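Side-chain contact in cytochrome C2 (Rhodobacter sphaeroides, PDB 1CXC), which carries electrons on a covalently attached heme c, donating them to the oxidized bacteriochlorophyll in the photophosphorylation pathway of purple photosynthetic bacteria: residues 115-118 / 119-123. Sequence-based numbering, arbitrary orientation.
Sequences AYLQ and QVAVR
Val120 lays its CG2 methyl over one face of the Tyr116 ring, a CH-pi contact in which the carbon lies 4.0 Å from the ring centroid and 19° off the ring normal. The methyl sits offset toward the rim, nearest CE1 and CZ, while CG1 reaches CE1 as well, so both branches of the valine are used. Tyrosine suits this partly exposed place because its flat ring offers a broad apolar surface and ends in a polar hydroxyl; its CG stands anti to the backbone N (chi1 167°), which turns the ring back so that one face meets the residue one turn later. On the next flank, which is buried, apolar Leu117 brings CD2 to 4.0 Å from the small Ala121 CB. Gln118, bent at chi2, crosses Val122 obliquely, its NE2 3.4 Å from CG2 of that valine in a plain van der Waals contact.

Beneath these side chains the C-terminal helix 107-120 runs out. Tyr116 O accepts twice: from Val120 N at 3.0 Å, nearly in line with the C=O bond, and from Gln119 N at 2.9 Å, well above the carbonyl plane. Gln119 N also makes a weak bond to Ala115 O, while its polar side chain suits an exposed position. The last turn thus mixes i+3 and i+4 bonding, and Ala121 N closes it on Leu117 O at 2.8 Å before Ala121 leaves helical geometry.

Outward, Tyr116 and Val120 both rest on Ile29; the side chain of Leu117, which packs on Ile21, lies about 5 Å from the heme. A serine in place of Tyr116 would probably leave the Val120 methyl without its ring face and open a gap toward Ile29. Backbone bonds thus close the last turn, while apolar side chains and the backbone hydrogen bonding of Ala121 with Gly42 attach it to the cytochrome c fold.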
loop_
_atom_site.group_PDB
_atom_site.type_symbol
_atom_site.label_atom_id
_atom_site.label_comp_id
_atom_site.label_asym_id
_atom_site.label_seq_id
_atom_site.Cartn_x
_atom_site.Cartn_y
_atom_site.Cartn_z
ATOM N N ALA A 115 7.081 -1.020 -8.799
ATOM C CA ALA A 115 8.433 -0.717 -9.217
ATOM C C ALA A 115 8.830 0.714 -8.838
ATOM O O ALA A 115 9.975 0.993 -8.457
ATOM C CB ALA A 115 8.546 -0.881 -10.732
ATOM N N TYR A 116 7.852 1.626 -8.849
ATOM C CA TYR A 116 8.087 3.011 -8.471
ATOM C C TYR A 116 8.377 3.086 -6.968
ATOM O O TYR A 116 9.348 3.691 -6.523
ATOM C CB TYR A 116 6.829 3.813 -8.845
ATOM C CG TYR A 116 6.738 5.212 -8.252
ATOM C CD1 TYR A 116 7.730 6.141 -8.528
ATOM C CD2 TYR A 116 5.680 5.541 -7.435
ATOM C CE1 TYR A 116 7.678 7.416 -7.985
ATOM C CE2 TYR A 116 5.619 6.804 -6.887
ATOM C CZ TYR A 116 6.616 7.733 -7.164
ATOM O OH TYR A 116 6.563 9.000 -6.597
ATOM N N LEU A 117 7.713 2.271 -6.168
ATOM C CA LEU A 117 7.941 2.274 -4.726
ATOM C C LEU A 117 9.290 1.671 -4.381
ATOM O O LEU A 117 9.893 2.015 -3.378
ATOM C CB LEU A 117 6.840 1.503 -4.007
ATOM C CG LEU A 117 5.437 2.064 -4.125
ATOM C CD1 LEU A 117 4.453 1.090 -3.504
ATOM C CD2 LEU A 117 5.360 3.440 -3.490
ATOM N N GLN A 118 9.752 0.700 -5.152
ATOM C CA GLN A 118 11.058 0.138 -4.911
ATOM C C GLN A 118 12.115 1.171 -5.273
ATOM O O GLN A 118 13.297 0.998 -4.974
ATOM C CB GLN A 118 11.243 -1.117 -5.749
ATOM C CG GLN A 118 10.596 -2.316 -5.083
ATOM C CD GLN A 118 11.522 -2.965 -4.048
ATOM O OE1 GLN A 118 11.496 -4.165 -3.834
ATOM N NE2 GLN A 118 12.388 -2.223 -3.378
ATOM N N GLN A 119 11.752 2.214 -6.030
ATOM C CA GLN A 119 12.728 3.234 -6.360
ATOM C C GLN A 119 12.709 4.369 -5.372
ATOM O O GLN A 119 13.740 4.798 -4.906
ATOM C CB GLN A 119 12.461 3.893 -7.703
ATOM C CG GLN A 119 12.520 2.943 -8.875
ATOM C CD GLN A 119 13.885 2.321 -9.026
ATOM O OE1 GLN A 119 14.910 2.990 -8.927
ATOM N NE2 GLN A 119 13.933 1.008 -9.218
ATOM N N VAL A 120 11.572 4.730 -4.821
ATOM C CA VAL A 120 11.570 5.873 -3.942
ATOM C C VAL A 120 11.134 5.632 -2.503
ATOM O O VAL A 120 11.133 6.569 -1.698
ATOM C CB VAL A 120 10.632 6.965 -4.524
ATOM C CG1 VAL A 120 11.055 7.417 -5.904
ATOM C CG2 VAL A 120 9.190 6.481 -4.555
ATOM N N ALA A 121 10.469 4.527 -2.204
ATOM C CA ALA A 121 9.937 4.374 -0.857
ATOM C C ALA A 121 10.581 3.301 -0.022
ATOM O O ALA A 121 9.934 2.732 0.840
ATOM C CB ALA A 121 8.454 4.044 -0.960
ATOM N N VAL A 122 11.843 2.978 -0.284
ATOM C CA VAL A 122 12.533 1.961 0.490
ATOM C C VAL A 122 13.290 2.622 1.621
ATOM O O VAL A 122 14.166 3.457 1.380
ATOM C CB VAL A 122 13.521 1.208 -0.404
ATOM C CG1 VAL A 122 14.237 0.132 0.387
ATOM C CG2 VAL A 122 12.796 0.582 -1.575
ATOM N N ARG A 123 13.055 2.179 2.855
ATOM C CA ARG A 123 13.736 2.776 3.986
ATOM C C ARG A 123 14.984 2.011 4.388
ATOM O O ARG A 123 15.135 0.829 4.081
ATOM C CB ARG A 123 12.811 2.870 5.194
ATOM C CG ARG A 123 13.525 3.285 6.475
ATOM C CD ARG A 123 12.570 4.041 7.389
ATOM N NE ARG A 123 11.324 3.321 7.459
ATOM C CZ ARG A 123 10.166 3.954 7.446
ATOM N NH1 ARG A 123 10.120 5.245 7.701
ATOM N NH2 ARG A 123 9.049 3.245 7.469
#